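Local coordinates for tail spike protein (Acinetobacter phage vB_AbaP_AS12, PDB 6EU4), which probably recognises and degrades the capsular polysaccharide of Acinetobacter baumannii, the usual task of tailspikes of such phages, at residues Leu159-Asn165 with Ile180-Trp186; Ile164-Met169 with Gly261-Thr265; Val173-Ala179 with Gly208-Pro214; Ile233-Ala238 with Phe257-Thr262. One frame throughout, in Å; residues are numbered along the deposited sequence.

Overall arrangement
Following the chain from the N terminus, the first of these segments lie in the hairpin of strands 161-164 and 167-170, which projects from the parallel beta-helix. Interaction 1 closes a short loop by bringing I180-W186 back against its first strand. Interaction 3 opens inside that loop and closes beyond it, so the two cross; it joins neighbouring coils through strands 175-179 and 211-212. Interaction 4 follows in series, at the corner after strand 233-234, and ends on the loop that follows strand 253-257. That same loop makes interaction 2, which reaches back over some ninety residues to the hairpin, crosses interaction 1 and encloses interaction 3. Interactions 2 and 4 share G261 and T262.

Interaction 1 of 4, residues Leu159-Asn165 with Ile180-Trp186; sequences LGNRTIN and IPRVGDW
The guanidinium of R162 is held between V183 CG1, 4.5 Å from CZ over one face, and I164 CD1 of its own segment over the other; P181 O and R182 O lie at its edge. R162 stands on the first strand of a beta hairpin that projects from a parallel beta-helix, and its guanidinium binds backbone carbonyls of the loop after strand 175-179. An extended chain, with CG anti to the backbone N (chi1 174°), carries the group down to that loop. NH1 of R162 gives a nearly straight bond to P181 O (2.7 Å), in the guanidinium plane. NH2 of R162 reaches R182 O at 2.8 Å, but above the carbonyl plane and with a bent N-H...O angle of 139°. D185 N, closing the type II turn R182-D185, approaches R182 O from the opposite face, so one oxygen ties turn and arginine together. A water joins R162 NH2 to D185 O.

At the far end the indole of W186 receives N165 flat on one face, amide and ring planes 9° apart. N165 CB sits 3.5 Å from the centroid of the five-membered ring as a CH-pi contact, while N165 OD1 lies 3.3 Å from W186 CZ2.

Interaction 2 of 4, residues Ile164-Met169 with Gly261-Thr265; sequences INGKIM and GTAWT
W264 meets the hairpin turn with the far end of its six-membered ring: CZ3 lies 3.3 Å from I164 O, which sits at the ring edge, and 3.7 Å from I164 CG2. The isoleucine and indole side chains run at about a right angle to one another. N165 also crosses the indole roughly perpendicularly, its CB resting 3.8 Å from W264 CH2, but its amide is inclined 64° to this ring. Here it is mainly the CB methylene that does the touching. Turning CG of W264 anti to its backbone N (chi1 -167°) directs the CZ3-CH2 edge of the indole at the turn, and D237 takes the NE1 hydrogen.

The turn itself is a type I' turn from I164 to K167, joining the two strands of a beta hairpin with paired hydrogen bonds between I164 and K167. The loop following strand 253-257 of the parallel beta-helix packs against it here. On that loop, T262 OG1 accepts from W264 N at 3.1 Å, an ST turn that fixes the backbone N of W264.

M169, a selenomethionine, is folded back at chi2 and chi3; its selenium comes 3.9 Å from W264 CB, crossing at nearly a right angle, and its CE reaches T262 OG1 at 3.6 Å. K167 bends over A263, laying CD 3.4 Å from A263 O. The polar links between the segments go through water: one molecule bridges K167 NZ and A263 O, and another accepts from A263 N and donates to I168 O.

Interaction 3 of 4, residues Val173-Ala179 with Gly208-Pro214; sequences VDAIMVA and GIGLYAP
Adjacent rungs of a parallel beta-helix meet where A175, M177 and V178 bridge to I209, L211 and Y212 in parallel register. I209 N donates to D174 O in an almost straight bond (3.0 Å, 173°); after it both chains turn a corner, at I176-M177 and at G210. There I176 N divides its hydrogen between I209 O and G210 O, while M177 N also donates to G210 O at 3.1 Å, almost in line with the carbonyl. One glycine oxygen thus holds two successive amides of the neighbouring corner. Beyond it the regular ladder resumes, with Y212 N bonded to M177 O (2.9 Å) and A179 N to Y212 O (3.0 Å).

Such stacked corners are how a beta-helix passes from one sheet face to the next while keeping its coils in step. A175, V178, I209 and Y212 lie on one face, with A175 CB 3.9 Å from Y212 CB; M177 and L211 lie on the other. A CG anti to the backbone N (chi1 -176°) brings the Y212 ring to V173, whose CG2 approaches CD2 of Y212 obliquely at 3.5 Å. P214 CD lies over the centre of one ring face. The D174 carboxylate is engaged by K151, Y200 and N154.

Interaction 4 of 4, residues Ile233-Ala238 with Phe257-Thr262; sequences IKSVDA and FGHTGT
S235 O receives the amide of H259 at 2.9 Å, with H259 N lying in the carbonyl plane on a lone pair and an N-H...O angle of 156°. F257 CA also makes a CA-H...O contact with S235 O, and one residue on G258 CA makes another with V236 O, at 3.3 Å.

The bond brings H259 back over the neighbouring coil. Its CG stands anti to the backbone N (chi1 167°), and the imidazole is sandwiched: K234 CE lies over one face, 3.5 Å from the ring centroid in a CH-pi contact, and G261 N lies over the centre of the opposite face. K234 reaches there by a fully extended chain, and its NZ continues to a salt bridge with E231. V236 CG2 comes to the imidazole edge, 3.8 Å from H259 CD2, and meets T262 CG2 tip to tip at 3.9 Å.

The contact stacks one coil of the parallel beta-helix, at its corner, against the next. Strand 233-234 pairs with strand 253-257, but at S235-V236 the segment 233-238 turns toward strand 237-239, while 257-262 leaves at G258 into the loop that carries H259 and T262. V236 N and D237 N probably both donate to P214 O of the preceding coil, and S235 OG is hydrogen-bonded to A213 O.

The ring of F257 is buried beside the S235 side chain. A238 CB approaches its edge, 4.2 Å from F257 CD2, and S235 CB lies obliquely, 3.9 Å from the same atom. The ring of F273 also meets that of F257, the planes steeply inclined.

Interaction 1 of 4, residues Leu159-Asn165 with Ile180-Trp186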
loop_
_atom_site.group_PDB
_atom_site.type_symbol
_atom_site.label_atom_id
_atom_site.label_comp_id
_atom_site.label_asym_id
_atom_site.label_seq_id
_atom_site.Cartn_x
_atom_site.Cartn_y
_atom_site.Cartn_z
ATOM N N LEU A 159 -18.586 17.869 -34.553
ATOM C CA LEU A 159 -18.920 16.504 -34.950
ATOM C C LEU A 159 -20.350 16.104 -34.616
ATOM O O LEU A 159 -20.846 15.122 -35.183
ATOM C CB LEU A 159 -17.959 15.508 -34.288
ATOM C CG LEU A 159 -16.489 15.778 -34.614
ATOM C CD1 LEU A 159 -15.564 14.884 -33.764
ATOM C CD2 LEU A 159 -16.234 15.567 -36.110
ATOM N N GLY A 160 -21.011 16.813 -33.716
ATOM C CA GLY A 160 -22.429 16.592 -33.487
ATOM C C GLY A 160 -22.709 15.393 -32.592
ATOM O O GLY A 160 -21.817 14.801 -31.993
ATOM N N ASN A 161 -23.990 15.026 -32.537
ATOM C CA ASN A 161 -24.462 13.980 -31.637
ATOM C C ASN A 161 -24.212 12.596 -32.210
ATOM O O ASN A 161 -24.420 12.358 -33.406
ATOM C CB ASN A 161 -25.968 14.139 -31.385
ATOM C CG ASN A 161 -26.294 15.356 -30.545
ATOM O OD1 ASN A 161 -25.606 15.653 -29.579
ATOM N ND2 ASN A 161 -27.350 16.068 -30.916
ATOM N N ARG A 162 -23.829 11.664 -31.336
ATOM C CA ARG A 162 -23.562 10.287 -31.727
ATOM C C ARG A 162 -24.045 9.322 -30.647
ATOM O O ARG A 162 -23.745 9.505 -29.461
ATOM C CB ARG A 162 -22.066 10.103 -31.976
ATOM C CG ARG A 162 -21.647 8.695 -32.253
ATOM C CD ARG A 162 -20.119 8.589 -32.304
ATOM N NE ARG A 162 -19.694 7.214 -32.116
ATOM C CZ ARG A 162 -18.428 6.834 -31.931
ATOM N NH1 ARG A 162 -17.456 7.733 -31.921
ATOM N NH2 ARG A 162 -18.140 5.549 -31.759
ATOM N N THR A 163 -24.767 8.276 -31.061
ATOM C CA THR A 163 -25.241 7.261 -30.126
ATOM C C THR A 163 -24.170 6.197 -29.957
ATOM O O THR A 163 -23.738 5.582 -30.938
ATOM C CB THR A 163 -26.543 6.623 -30.607
ATOM O OG1 THR A 163 -27.553 7.627 -30.655
ATOM C CG2 THR A 163 -26.988 5.501 -29.668
ATOM N N ILE A 164 -23.768 5.981 -28.708
ATOM C CA ILE A 164 -22.775 4.986 -28.332
ATOM C C ILE A 164 -23.402 4.115 -27.255
ATOM O O ILE A 164 -23.790 4.621 -26.192
ATOM C CB ILE A 164 -21.486 5.637 -27.805
ATOM C CG1 ILE A 164 -20.924 6.626 -28.824
ATOM C CG2 ILE A 164 -20.474 4.555 -27.460
ATOM C CD1 ILE A 164 -19.648 7.371 -28.342
ATOM N N ASN A 165 -23.510 2.818 -27.522
ATOM C CA ASN A 165 -24.074 1.881 -26.550
ATOM C C ASN A 165 -25.386 2.425 -25.968
ATOM O O ASN A 165 -25.598 2.442 -24.757
ATOM C CB ASN A 165 -23.066 1.598 -25.445
ATOM C CG ASN A 165 -23.489 0.461 -24.519
ATOM O OD1 ASN A 165 -24.271 -0.402 -24.891
ATOM N ND2 ASN A 165 -22.940 0.461 -23.294
ATOM N N ILE A 180 -12.060 10.178 -28.316
ATOM C CA ILE A 180 -13.318 9.769 -28.945
ATOM C C ILE A 180 -13.224 8.307 -29.385
ATOM O O ILE A 180 -12.289 7.947 -30.117
ATOM C CB ILE A 180 -13.652 10.667 -30.154
ATOM C CG1 ILE A 180 -13.664 12.138 -29.750
ATOM C CG2 ILE A 180 -14.968 10.228 -30.806
ATOM C CD1 ILE A 180 -14.039 13.142 -30.889
ATOM N N PRO A 181 -14.181 7.437 -29.045
ATOM C CA PRO A 181 -14.090 6.049 -29.523
ATOM C C PRO A 181 -14.197 5.970 -31.038
ATOM O O PRO A 181 -14.896 6.758 -31.687
ATOM C CB PRO A 181 -15.286 5.349 -28.852
ATOM C CG PRO A 181 -15.649 6.250 -27.702
ATOM C CD PRO A 181 -15.350 7.637 -28.181
ATOM N N ARG A 182 -13.506 4.982 -31.601
ATOM C CA ARG A 182 -13.760 4.612 -32.991
ATOM C C ARG A 182 -15.235 4.286 -33.187
ATOM O O ARG A 182 -15.928 3.859 -32.262
ATOM C CB ARG A 182 -12.920 3.401 -33.383
ATOM C CG ARG A 182 -11.419 3.599 -33.384
ATOM C CD ARG A 182 -10.738 2.219 -33.615
ATOM N NE ARG A 182 -9.313 2.334 -33.883
ATOM C CZ ARG A 182 -8.496 1.294 -34.042
ATOM N NH1 ARG A 182 -8.952 0.053 -33.931
ATOM N NH2 ARG A 182 -7.215 1.503 -34.304
ATOM N N VAL A 183 -15.724 4.494 -34.412
ATOM C CA VAL A 183 -17.107 4.142 -34.724
ATOM C C VAL A 183 -17.291 2.649 -34.533
ATOM O O VAL A 183 -16.469 1.842 -34.978
ATOM C CB VAL A 183 -17.471 4.593 -36.150
ATOM C CG1 VAL A 183 -17.428 6.102 -36.244
ATOM C CG2 VAL A 183 -16.531 3.971 -37.177
ATOM N N GLY A 184 -18.354 2.273 -33.820
ATOM C CA GLY A 184 -18.597 0.892 -33.457
ATOM C C GLY A 184 -18.070 0.483 -32.096
ATOM O O GLY A 184 -18.494 -0.558 -31.569
ATOM N N ASP A 185 -17.150 1.253 -31.521
ATOM C CA ASP A 185 -16.579 0.961 -30.214
ATOM C C ASP A 185 -17.247 1.825 -29.142
ATOM O O ASP A 185 -17.887 2.837 -29.442
ATOM C CB ASP A 185 -15.073 1.228 -30.198
ATOM C CG ASP A 185 -14.283 0.218 -31.012
ATOM O OD1 ASP A 185 -14.847 -0.830 -31.401
ATOM O OD2 ASP A 185 -13.092 0.490 -31.272
ATOM N N TRP A 186 -17.065 1.427 -27.874
ATOM C CA TRP A 186 -17.563 2.228 -26.766
ATOM C C TRP A 186 -16.500 3.093 -26.104
ATOM O O TRP A 186 -16.864 4.079 -25.457
ATOM C CB TRP A 186 -18.202 1.346 -25.687
ATOM C CG TRP A 186 -19.333 0.502 -26.153
ATOM C CD1 TRP A 186 -20.006 0.602 -27.328
ATOM C CD2 TRP A 186 -19.917 -0.591 -25.446
ATOM N NE1 TRP A 186 -20.968 -0.368 -27.405
ATOM C CE2 TRP A 186 -20.939 -1.112 -26.257
ATOM C CE3 TRP A 186 -19.670 -1.181 -24.202
ATOM C CZ2 TRP A 186 -21.724 -2.195 -25.866
ATOM C CZ3 TRP A 186 -20.445 -2.261 -23.818
ATOM C CH2 TRP A 186 -21.460 -2.752 -24.644
HETATM O O HOH W 1 -19.772 3.353 -31.286
#

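Interaction 2 of 4, residues Ile164-Met169 with Gly261-Thr265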
loop_
_atom_site.group_PDB
_atom_site.type_symbol
_atom_site.label_atom_id
_atom_site.label_comp_id
_atom_site.label_asym_id
_atom_site.label_seq_id
_atom_site.Cartn_x
_atom_site.Cartn_y
_atom_site.Cartn_z
ATOM N N ILE A 164 -23.768 5.981 -28.708
ATOM C CA ILE A 164 -22.775 4.986 -28.332
ATOM C C ILE A 164 -23.402 4.115 -27.255
ATOM O O ILE A 164 -23.790 4.621 -26.192
ATOM C CB ILE A 164 -21.486 5.637 -27.805
ATOM C CG1 ILE A 164 -20.924 6.626 -28.824
ATOM C CG2 ILE A 164 -20.474 4.555 -27.460
ATOM C CD1 ILE A 164 -19.648 7.371 -28.342
ATOM N N ASN A 165 -23.510 2.818 -27.522
ATOM C CA ASN A 165 -24.074 1.881 -26.550
ATOM C C ASN A 165 -25.386 2.425 -25.968
ATOM O O ASN A 165 -25.598 2.442 -24.757
ATOM C CB ASN A 165 -23.066 1.598 -25.445
ATOM C CG ASN A 165 -23.489 0.461 -24.519
ATOM O OD1 ASN A 165 -24.271 -0.402 -24.891
ATOM N ND2 ASN A 165 -22.940 0.461 -23.294
ATOM N N GLY A 166 -26.254 2.913 -26.855
ATOM C CA GLY A 166 -27.587 3.361 -26.481
ATOM C C GLY A 166 -27.690 4.759 -25.907
ATOM O O GLY A 166 -28.814 5.200 -25.616
ATOM N N LYS A 167 -26.582 5.480 -25.767
ATOM C CA LYS A 167 -26.575 6.808 -25.154
ATOM C C LYS A 167 -26.088 7.842 -26.157
ATOM O O LYS A 167 -25.090 7.632 -26.850
ATOM C CB LYS A 167 -25.676 6.856 -23.902
ATOM C CG LYS A 167 -26.030 5.815 -22.849
ATOM C CD LYS A 167 -27.414 6.029 -22.301
ATOM C CE LYS A 167 -27.694 5.103 -21.126
ATOM N NZ LYS A 167 -29.020 5.457 -20.532
ATOM N N ILE A 168 -26.776 8.973 -26.219
ATOM C CA ILE A 168 -26.395 10.024 -27.151
ATOM C C ILE A 168 -25.307 10.855 -26.488
ATOM O O ILE A 168 -25.535 11.466 -25.440
ATOM C CB ILE A 168 -27.596 10.888 -27.547
ATOM C CG1 ILE A 168 -28.583 10.015 -28.311
ATOM C CG2 ILE A 168 -27.126 12.069 -28.404
ATOM C CD1 ILE A 168 -29.891 10.704 -28.739
HETATM N N MSE A 169 -24.130 10.867 -27.103
HETATM C CA MSE A 169 -22.970 11.593 -26.620
HETATM C C MSE A 169 -22.639 12.712 -27.598
HETATM O O MSE A 169 -22.928 12.642 -28.783
HETATM C CB MSE A 169 -21.772 10.656 -26.463
HETATM C CG MSE A 169 -22.077 9.436 -25.620
HETATM SE SE MSE A 169 -22.355 9.946 -23.769
HETATM C CE MSE A 169 -20.518 10.333 -23.217
ATOM N N GLY A 261 -22.380 14.641 -16.038
ATOM C CA GLY A 261 -23.061 15.545 -16.937
ATOM C C GLY A 261 -23.313 15.075 -18.362
ATOM O O GLY A 261 -23.562 15.919 -19.235
ATOM N N THR A 262 -23.285 13.763 -18.621
ATOM C CA THR A 262 -23.647 13.207 -19.926
ATOM C C THR A 262 -24.721 12.135 -19.736
ATOM O O THR A 262 -25.085 11.765 -18.611
ATOM C CB THR A 262 -22.439 12.604 -20.677
ATOM O OG1 THR A 262 -22.156 11.275 -20.185
ATOM C CG2 THR A 262 -21.201 13.487 -20.544
ATOM N N ALA A 263 -25.217 11.606 -20.860
ATOM C CA ALA A 263 -26.201 10.532 -20.812
ATOM C C ALA A 263 -25.605 9.205 -20.355
ATOM O O ALA A 263 -26.354 8.280 -20.020
ATOM C CB ALA A 263 -26.830 10.342 -22.196
ATOM N N TRP A 264 -24.286 9.079 -20.358
ATOM C CA TRP A 264 -23.637 7.822 -19.994
ATOM C C TRP A 264 -23.592 7.675 -18.480
ATOM O O TRP A 264 -23.226 8.614 -17.770
ATOM C CB TRP A 264 -22.225 7.810 -20.558
ATOM C CG TRP A 264 -21.505 6.523 -20.558
ATOM C CD1 TRP A 264 -20.826 5.949 -19.511
ATOM C CD2 TRP A 264 -21.328 5.653 -21.679
ATOM N NE1 TRP A 264 -20.248 4.777 -19.920
ATOM C CE2 TRP A 264 -20.540 4.569 -21.243
ATOM C CE3 TRP A 264 -21.758 5.688 -23.010
ATOM C CZ2 TRP A 264 -20.180 3.526 -22.087
ATOM C CZ3 TRP A 264 -21.402 4.652 -23.849
ATOM C CH2 TRP A 264 -20.617 3.582 -23.383
ATOM N N THR A 265 -23.947 6.498 -17.990
ATOM C CA THR A 265 -23.889 6.252 -16.552
ATOM C C THR A 265 -22.447 6.181 -16.051
ATOM O O THR A 265 -21.692 5.296 -16.492
ATOM C CB THR A 265 -24.616 4.954 -16.237
ATOM O OG1 THR A 265 -26.010 5.117 -16.567
ATOM C CG2 THR A 265 -24.465 4.589 -14.776
HETATM O O HOH W 2 -29.263 8.392 -19.884
HETATM O O HOH W 3 -24.725 13.008 -23.379
#

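Interaction 3 of 4, residues Val173-Ala179 with Gly208-Pro214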
loop_
_atom_site.group_PDB
_atom_site.type_symbol
_atom_site.label_atom_id
_atom_site.label_comp_id
_atom_site.label_asym_id
_atom_site.label_seq_id
_atom_site.Cartn_x
_atom_site.Cartn_y
_atom_site.Cartn_z
ATOM N N VAL A 173 -17.222 20.109 -27.051
ATOM C CA VAL A 173 -16.945 20.905 -25.863
ATOM C C VAL A 173 -15.689 21.731 -26.095
ATOM O O VAL A 173 -14.884 21.460 -26.992
ATOM C CB VAL A 173 -16.773 20.024 -24.604
ATOM C CG1 VAL A 173 -17.995 19.161 -24.382
ATOM C CG2 VAL A 173 -15.560 19.148 -24.713
ATOM N N ASP A 174 -15.521 22.756 -25.257
ATOM C CA ASP A 174 -14.306 23.571 -25.277
ATOM C C ASP A 174 -13.227 22.826 -24.494
ATOM O O ASP A 174 -13.214 22.852 -23.262
ATOM C CB ASP A 174 -14.556 24.948 -24.677
ATOM C CG ASP A 174 -13.297 25.811 -24.674
ATOM O OD1 ASP A 174 -12.332 25.451 -25.383
ATOM O OD2 ASP A 174 -13.278 26.842 -23.974
ATOM N N ALA A 175 -12.341 22.154 -25.225
ATOM C CA ALA A 175 -11.255 21.360 -24.678
ATOM C C ALA A 175 -10.048 21.507 -25.592
ATOM O O ALA A 175 -10.169 21.983 -26.723
ATOM C CB ALA A 175 -11.640 19.887 -24.560
ATOM N N ILE A 176 -8.873 21.132 -25.091
ATOM C CA ILE A 176 -7.663 21.162 -25.914
ATOM C C ILE A 176 -7.512 19.874 -26.693
ATOM O O ILE A 176 -7.269 19.888 -27.907
ATOM C CB ILE A 176 -6.412 21.434 -25.048
ATOM C CG1 ILE A 176 -6.612 22.708 -24.228
ATOM C CG2 ILE A 176 -5.183 21.554 -25.934
ATOM C CD1 ILE A 176 -5.510 22.952 -23.217
HETATM N N MSE A 177 -7.667 18.758 -25.996
HETATM C CA MSE A 177 -7.597 17.432 -26.591
HETATM C C MSE A 177 -8.811 16.611 -26.134
HETATM O O MSE A 177 -9.270 16.747 -24.995
HETATM C CB MSE A 177 -6.266 16.748 -26.198
HETATM C CG MSE A 177 -5.880 15.597 -27.030
HETATM SE SE MSE A 177 -4.031 15.077 -26.535
HETATM C CE MSE A 177 -3.625 14.259 -28.198
ATOM N N VAL A 178 -9.346 15.788 -27.036
ATOM C CA VAL A 178 -10.561 15.016 -26.794
ATOM C C VAL A 178 -10.313 13.571 -27.205
ATOM O O VAL A 178 -9.831 13.317 -28.314
ATOM C CB VAL A 178 -11.758 15.580 -27.586
ATOM C CG1 VAL A 178 -13.045 14.790 -27.296
ATOM C CG2 VAL A 178 -11.943 17.066 -27.284
ATOM N N ALA A 179 -10.658 12.631 -26.327
ATOM C CA ALA A 179 -10.625 11.207 -26.643
ATOM C C ALA A 179 -12.006 10.787 -27.135
ATOM O O ALA A 179 -13.002 11.018 -26.446
ATOM C CB ALA A 179 -10.243 10.382 -25.411
ATOM N N GLY A 208 -11.067 26.467 -20.853
ATOM C CA GLY A 208 -11.879 25.275 -20.942
ATOM C C GLY A 208 -11.258 24.062 -20.272
ATOM O O GLY A 208 -10.587 24.178 -19.247
ATOM N N ILE A 209 -11.474 22.898 -20.865
ATOM C CA ILE A 209 -11.002 21.617 -20.352
ATOM C C ILE A 209 -9.676 21.299 -21.012
ATOM O O ILE A 209 -9.520 21.486 -22.216
ATOM C CB ILE A 209 -12.029 20.508 -20.656
ATOM C CG1 ILE A 209 -13.385 20.832 -20.046
ATOM C CG2 ILE A 209 -11.530 19.137 -20.172
ATOM C CD1 ILE A 209 -14.540 20.057 -20.726
ATOM N N GLY A 210 -8.720 20.800 -20.238
ATOM C CA GLY A 210 -7.489 20.359 -20.838
ATOM C C GLY A 210 -7.641 19.113 -21.697
ATOM O O GLY A 210 -7.528 19.153 -22.929
ATOM N N LEU A 211 -7.920 17.995 -21.040
ATOM C CA LEU A 211 -8.177 16.722 -21.704
ATOM C C LEU A 211 -9.589 16.285 -21.358
ATOM O O LEU A 211 -9.875 15.973 -20.196
ATOM C CB LEU A 211 -7.156 15.673 -21.271
ATOM C CG LEU A 211 -7.430 14.251 -21.761
ATOM C CD1 LEU A 211 -7.368 14.154 -23.282
ATOM C CD2 LEU A 211 -6.479 13.238 -21.111
ATOM N N TYR A 212 -10.468 16.260 -22.361
ATOM C CA TYR A 212 -11.815 15.727 -22.209
ATOM C C TYR A 212 -11.781 14.306 -22.761
ATOM O O TYR A 212 -11.686 14.098 -23.975
ATOM C CB TYR A 212 -12.863 16.581 -22.912
ATOM C CG TYR A 212 -14.265 16.072 -22.658
ATOM C CD1 TYR A 212 -14.696 15.809 -21.368
ATOM C CD2 TYR A 212 -15.140 15.809 -23.702
ATOM C CE1 TYR A 212 -15.960 15.324 -21.116
ATOM C CE2 TYR A 212 -16.416 15.322 -23.460
ATOM C CZ TYR A 212 -16.819 15.080 -22.164
ATOM O OH TYR A 212 -18.085 14.598 -21.899
ATOM N N ALA A 213 -11.841 13.339 -21.867
ATOM C CA ALA A 213 -11.668 11.927 -22.211
ATOM C C ALA A 213 -12.818 11.149 -21.596
ATOM O O ALA A 213 -12.636 10.390 -20.634
ATOM C CB ALA A 213 -10.314 11.415 -21.724
ATOM N N PRO A 214 -14.028 11.319 -22.129
ATOM C CA PRO A 214 -15.203 10.808 -21.408
ATOM C C PRO A 214 -15.195 9.293 -21.264
ATOM O O PRO A 214 -15.478 8.783 -20.172
ATOM C CB PRO A 214 -16.384 11.305 -22.251
ATOM C CG PRO A 214 -15.797 11.677 -23.598
ATOM C CD PRO A 214 -14.393 12.140 -23.292
#

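Interaction 4 of 4, residues Ile233-Ala238 with Phe257-Thr262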
loop_
_atom_site.group_PDB
_atom_site.type_symbol
_atom_site.label_atom_id
_atom_site.label_comp_id
_atom_site.label_asym_id
_atom_site.label_seq_id
_atom_site.Cartn_x
_atom_site.Cartn_y
_atom_site.Cartn_z
ATOM N N ILE A 233 -8.369 17.426 -16.302
ATOM C CA ILE A 233 -8.640 16.137 -16.929
ATOM C C ILE A 233 -10.040 15.707 -16.494
ATOM O O ILE A 233 -10.359 15.719 -15.297
ATOM C CB ILE A 233 -7.574 15.094 -16.548
ATOM C CG1 ILE A 233 -6.200 15.531 -17.092
ATOM C CG2 ILE A 233 -7.960 13.705 -17.087
ATOM C CD1 ILE A 233 -5.062 14.724 -16.577
ATOM N N LYS A 234 -10.882 15.355 -17.463
ATOM C CA LYS A 234 -12.301 15.134 -17.215
ATOM C C LYS A 234 -12.786 13.891 -17.951
ATOM O O LYS A 234 -12.674 13.818 -19.176
ATOM C CB LYS A 234 -13.081 16.358 -17.663
ATOM C CG LYS A 234 -14.534 16.331 -17.311
ATOM C CD LYS A 234 -15.168 17.672 -17.641
ATOM C CE LYS A 234 -16.528 17.809 -17.005
ATOM N NZ LYS A 234 -17.123 19.169 -17.296
ATOM N N SER A 235 -13.367 12.946 -17.212
ATOM C CA SER A 235 -13.763 11.656 -17.754
ATOM C C SER A 235 -15.073 11.221 -17.105
ATOM O O SER A 235 -15.432 11.681 -16.015
ATOM C CB SER A 235 -12.647 10.623 -17.518
ATOM O OG SER A 235 -12.954 9.342 -18.045
ATOM N N VAL A 236 -15.774 10.315 -17.789
ATOM C CA VAL A 236 -17.044 9.746 -17.329
ATOM C C VAL A 236 -16.895 8.280 -16.932
ATOM O O VAL A 236 -17.415 7.843 -15.897
ATOM C CB VAL A 236 -18.130 9.891 -18.419
ATOM C CG1 VAL A 236 -19.395 9.175 -18.017
ATOM C CG2 VAL A 236 -18.431 11.359 -18.730
ATOM N N ASP A 237 -16.248 7.488 -17.786
ATOM C CA ASP A 237 -16.138 6.040 -17.625
ATOM C C ASP A 237 -14.745 5.691 -18.132
ATOM O O ASP A 237 -14.501 5.706 -19.345
ATOM C CB ASP A 237 -17.233 5.309 -18.403
ATOM C CG ASP A 237 -17.208 3.785 -18.214
ATOM O OD1 ASP A 237 -16.151 3.193 -17.933
ATOM O OD2 ASP A 237 -18.281 3.165 -18.398
ATOM N N ALA A 238 -13.839 5.428 -17.196
ATOM C CA ALA A 238 -12.462 5.046 -17.460
ATOM C C ALA A 238 -12.202 3.723 -16.763
ATOM O O ALA A 238 -12.566 3.550 -15.592
ATOM C CB ALA A 238 -11.490 6.126 -16.947
ATOM N N PHE A 257 -13.360 12.400 -12.475
ATOM C CA PHE A 257 -13.674 11.065 -12.968
ATOM C C PHE A 257 -15.099 10.715 -12.550
ATOM O O PHE A 257 -15.553 11.078 -11.461
ATOM C CB PHE A 257 -12.675 10.032 -12.443
ATOM C CG PHE A 257 -11.328 10.102 -13.110
ATOM C CD1 PHE A 257 -10.367 10.981 -12.658
ATOM C CD2 PHE A 257 -11.032 9.276 -14.186
ATOM C CE1 PHE A 257 -9.128 11.070 -13.283
ATOM C CE2 PHE A 257 -9.793 9.336 -14.805
ATOM C CZ PHE A 257 -8.838 10.244 -14.356
ATOM N N GLY A 258 -15.814 10.042 -13.437
ATOM C CA GLY A 258 -17.221 9.765 -13.191
ATOM C C GLY A 258 -18.100 10.987 -13.366
ATOM O O GLY A 258 -19.176 11.064 -12.757
ATOM N N HIS A 259 -17.670 11.940 -14.196
ATOM C CA HIS A 259 -18.470 13.108 -14.556
ATOM C C HIS A 259 -19.903 12.692 -14.858
ATOM O O HIS A 259 -20.141 11.810 -15.689
ATOM C CB HIS A 259 -17.819 13.791 -15.775
ATOM C CG HIS A 259 -18.662 14.824 -16.463
ATOM N ND1 HIS A 259 -19.172 15.931 -15.820
ATOM C CD2 HIS A 259 -18.992 14.962 -17.768
ATOM C CE1 HIS A 259 -19.811 16.691 -16.699
ATOM N NE2 HIS A 259 -19.725 16.120 -17.888
ATOM N N THR A 260 -20.855 13.331 -14.173
ATOM C CA THR A 260 -22.271 12.963 -14.262
ATOM C C THR A 260 -23.032 13.724 -15.343
ATOM O O THR A 260 -24.240 13.496 -15.518
ATOM C CB THR A 260 -22.974 13.246 -12.942
ATOM O OG1 THR A 260 -22.809 14.641 -12.639
ATOM C CG2 THR A 260 -22.410 12.388 -11.810
ATOM N N GLY A 261 -22.380 14.641 -16.038
ATOM C CA GLY A 261 -23.061 15.545 -16.937
ATOM C C GLY A 261 -23.313 15.075 -18.362
ATOM O O GLY A 261 -23.562 15.919 -19.235
ATOM N N THR A 262 -23.285 13.763 -18.621
ATOM C CA THR A 262 -23.647 13.207 -19.926
ATOM C C THR A 262 -24.721 12.135 -19.736
ATOM O O THR A 262 -25.085 11.765 -18.611
ATOM C CB THR A 262 -22.439 12.604 -20.677
ATOM O OG1 THR A 262 -22.156 11.275 -20.185
ATOM C CG2 THR A 262 -21.201 13.487 -20.544
#